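Local coordinates for uncharacterized protein Tfu_2867 (Thermobifida fusca, PDB 2QE6), which binds S-adenosylmethionine and is probably a methyltransferase, its substrate being unknown, at residues G165-L170 / M194-D199. The protein carries 1 engineered substitution. Residues are numbered along the deposited sequence; the frame is centred on the assembly and turned at random.
Sequences GMLHYL and MTSLVD. With SAM (S-adenosylmethionine), chain F.
One hydrogen bond joins the loop 165-170 to strand 191-197: G165 N donates to T195 OG1 at 2.7 Å, with a 148° angle at the hydrogen. T195 OG1 sits in the crowded position between its backbone N and carbonyl carbon and is also hydrogen-bonded to N61, a residue that binds S-adenosylmethionine. G165 has a positive phi, which favours glycine, and a side chain here would collide with the carboxylate of the cofactor.

Packing of side chains makes up much of the rest. H168, its ring likewise in the crowded position (chi1 50°), receives L197 CB over one face, 4.0 Å from the ring centroid and 29° off the normal, a CH-pi contact, while S196 CA lies at the ring edge. H168 ND1 lies 3.1 Å from L197 N. An alanine here would remove the imidazole and would probably leave L197 CB and S196 CA less well packed. L167 lays CB against S196 CB at 3.9 Å, and its CD2 reaches CE of the selenomethionine M194.

On the cofactor side, the selenium of M166, a selenomethionine (SE), lies 3.3 Å from SAM C8, and Y169 CE2 meets SAM C5' at 3.6 Å. This loop follows strand 160-163, the fourth in sheet order 3-2-1-4-5-7-6, and lines the cofactor pocket of a Rossmann-like class I methyltransferase fold.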
loop_
_atom_site.group_PDB
_atom_site.type_symbol
_atom_site.label_atom_id
_atom_site.label_comp_id
_atom_site.label_asym_id
_atom_site.label_seq_id
_atom_site.Cartn_x
_atom_site.Cartn_y
_atom_site.Cartn_z
ATOM N N GLY A 165 -0.630 -0.176 -2.802
ATOM C CA GLY A 165 -0.651 1.174 -3.333
ATOM C C GLY A 165 0.691 1.850 -3.458
ATOM O O GLY A 165 0.766 3.101 -3.451
HETATM N N MSE A 166 1.747 1.037 -3.573
HETATM C CA MSE A 166 3.155 1.487 -3.380
HETATM C C MSE A 166 4.003 1.064 -4.608
HETATM O O MSE A 166 4.964 1.764 -5.000
HETATM C CB MSE A 166 3.633 0.887 -1.997
HETATM C CG MSE A 166 4.991 1.251 -1.229
HETATM SE SE MSE A 166 5.551 3.035 -1.530
HETATM C CE MSE A 166 7.183 2.601 -2.483
ATOM N N LEU A 167 3.660 -0.040 -5.273
ATOM C CA LEU A 167 4.566 -0.557 -6.325
ATOM C C LEU A 167 4.785 0.451 -7.445
ATOM O O LEU A 167 5.870 0.522 -8.016
ATOM C CB LEU A 167 4.065 -1.895 -6.928
ATOM C CG LEU A 167 4.906 -2.645 -8.003
ATOM C CD1 LEU A 167 6.308 -2.938 -7.495
ATOM C CD2 LEU A 167 4.257 -3.985 -8.519
ATOM N N HIS A 168 3.744 1.206 -7.785
ATOM C CA HIS A 168 3.839 2.154 -8.918
ATOM C C HIS A 168 4.656 3.418 -8.573
ATOM O O HIS A 168 4.837 4.278 -9.407
ATOM C CB HIS A 168 2.436 2.518 -9.457
ATOM C CG HIS A 168 1.448 2.949 -8.407
ATOM N ND1 HIS A 168 0.643 2.064 -7.732
ATOM C CD2 HIS A 168 1.165 4.174 -7.900
ATOM C CE1 HIS A 168 -0.118 2.723 -6.879
ATOM N NE2 HIS A 168 0.190 4.006 -6.949
ATOM N N TYR A 169 5.152 3.532 -7.335
ATOM C CA TYR A 169 6.088 4.614 -6.979
ATOM C C TYR A 169 7.545 4.157 -7.025
ATOM O O TYR A 169 8.441 4.942 -6.674
ATOM C CB TYR A 169 5.742 5.208 -5.584
ATOM C CG TYR A 169 4.339 5.763 -5.546
ATOM C CD1 TYR A 169 3.941 6.773 -6.426
ATOM C CD2 TYR A 169 3.397 5.226 -4.698
ATOM C CE1 TYR A 169 2.629 7.233 -6.454
ATOM C CE2 TYR A 169 2.105 5.679 -4.699
ATOM C CZ TYR A 169 1.725 6.694 -5.558
ATOM O OH TYR A 169 0.423 7.105 -5.527
ATOM N N LEU A 170 7.784 2.895 -7.427
ATOM C CA LEU A 170 9.144 2.352 -7.561
ATOM C C LEU A 170 9.507 2.364 -9.031
ATOM O O LEU A 170 8.864 1.720 -9.833
ATOM C CB LEU A 170 9.266 0.917 -6.999
ATOM C CG LEU A 170 8.959 0.724 -5.492
ATOM C CD1 LEU A 170 9.076 -0.746 -5.041
ATOM C CD2 LEU A 170 9.857 1.600 -4.651
HETATM N N MSE A 194 0.953 -6.874 -2.636
HETATM C CA MSE A 194 1.139 -5.607 -3.305
HETATM C C MSE A 194 -0.067 -5.225 -4.151
HETATM O O MSE A 194 -0.800 -6.098 -4.629
HETATM C CB MSE A 194 2.352 -5.682 -4.251
HETATM C CG MSE A 194 3.585 -6.254 -3.586
HETATM SE SE MSE A 194 5.182 -5.904 -4.635
HETATM C CE MSE A 194 5.036 -7.304 -6.000
ATOM N N THR A 195 -0.260 -3.926 -4.371
ATOM C CA THR A 195 -1.217 -3.484 -5.376
ATOM C C THR A 195 -0.487 -2.440 -6.217
ATOM O O THR A 195 0.502 -1.873 -5.780
ATOM C CB THR A 195 -2.523 -2.964 -4.809
ATOM O OG1 THR A 195 -2.326 -1.641 -4.277
ATOM C CG2 THR A 195 -3.081 -3.926 -3.768
ATOM N N SER A 196 -0.992 -2.170 -7.399
ATOM C CA SER A 196 -0.260 -1.342 -8.339
ATOM C C SER A 196 -1.215 -0.802 -9.383
ATOM O O SER A 196 -2.089 -1.514 -9.845
ATOM C CB SER A 196 0.786 -2.160 -9.062
ATOM O OG SER A 196 1.493 -1.355 -10.052
ATOM N N LEU A 197 -0.991 0.444 -9.777
ATOM C CA LEU A 197 -1.468 0.953 -11.025
ATOM C C LEU A 197 -1.054 0.012 -12.157
ATOM O O LEU A 197 0.121 -0.386 -12.257
ATOM C CB LEU A 197 -0.895 2.367 -11.212
ATOM C CG LEU A 197 -1.261 3.228 -12.421
ATOM C CD1 LEU A 197 -2.795 3.426 -12.593
ATOM C CD2 LEU A 197 -0.534 4.542 -12.236
ATOM N N VAL A 198 -2.007 -0.317 -13.040
ATOM C CA VAL A 198 -1.804 -1.375 -14.057
ATOM C C VAL A 198 -1.930 -0.752 -15.439
ATOM O O VAL A 198 -2.629 0.232 -15.618
ATOM C CB VAL A 198 -2.792 -2.594 -13.870
ATOM C CG1 VAL A 198 -4.222 -2.226 -14.256
ATOM C CG2 VAL A 198 -2.293 -3.832 -14.662
ATOM N N ASP A 199 -1.174 -1.275 -16.395
ATOM C CA ASP A 199 -1.336 -0.947 -17.817
ATOM C C ASP A 199 -1.922 -2.210 -18.453
ATOM O O ASP A 199 -1.223 -3.209 -18.631
ATOM C CB ASP A 199 0.010 -0.600 -18.474
ATOM C CG ASP A 199 -0.115 -0.152 -19.924
ATOM O OD1 ASP A 199 -1.175 -0.326 -20.525
ATOM O OD2 ASP A 199 0.872 0.353 -20.479
HETATM N N SAM F . -0.511 1.802 1.249
HETATM C CA SAM F . -1.694 2.743 1.355
HETATM C C SAM F . -2.863 2.164 0.589
HETATM O O SAM F . -4.013 2.447 0.907
HETATM O OXT SAM F . -2.665 1.425 -0.384
HETATM C CB SAM F . -1.480 4.171 0.816
HETATM C CG SAM F . -1.206 4.289 -0.692
HETATM S SD SAM F . -0.751 5.951 -1.289
HETATM C CE SAM F . -0.861 6.773 0.319
HETATM C "C5'" SAM F . 1.031 5.666 -1.312
HETATM C "C4'" SAM F . 1.877 5.839 -0.044
HETATM O "O4'" SAM F . 3.196 5.335 -0.282
HETATM C "C3'" SAM F . 2.067 7.301 0.391
HETATM O "O3'" SAM F . 1.729 7.479 1.756
HETATM C "C2'" SAM F . 3.523 7.646 0.123
HETATM O "O2'" SAM F . 4.058 8.689 0.947
HETATM C "C1'" SAM F . 4.141 6.260 0.275
HETATM N N9 SAM F . 5.415 6.190 -0.441
HETATM C C8 SAM F . 5.668 6.320 -1.806
HETATM N N7 SAM F . 7.003 6.171 -2.013
HETATM C C5 SAM F . 7.588 5.933 -0.796
HETATM C C6 SAM F . 8.921 5.684 -0.437
HETATM N N6 SAM F . 9.888 5.690 -1.395
HETATM N N1 SAM F . 9.190 5.466 0.904
HETATM C C2 SAM F . 8.180 5.480 1.887
HETATM N N3 SAM F . 6.859 5.736 1.528
HETATM C C4 SAM F . 6.592 5.944 0.197
#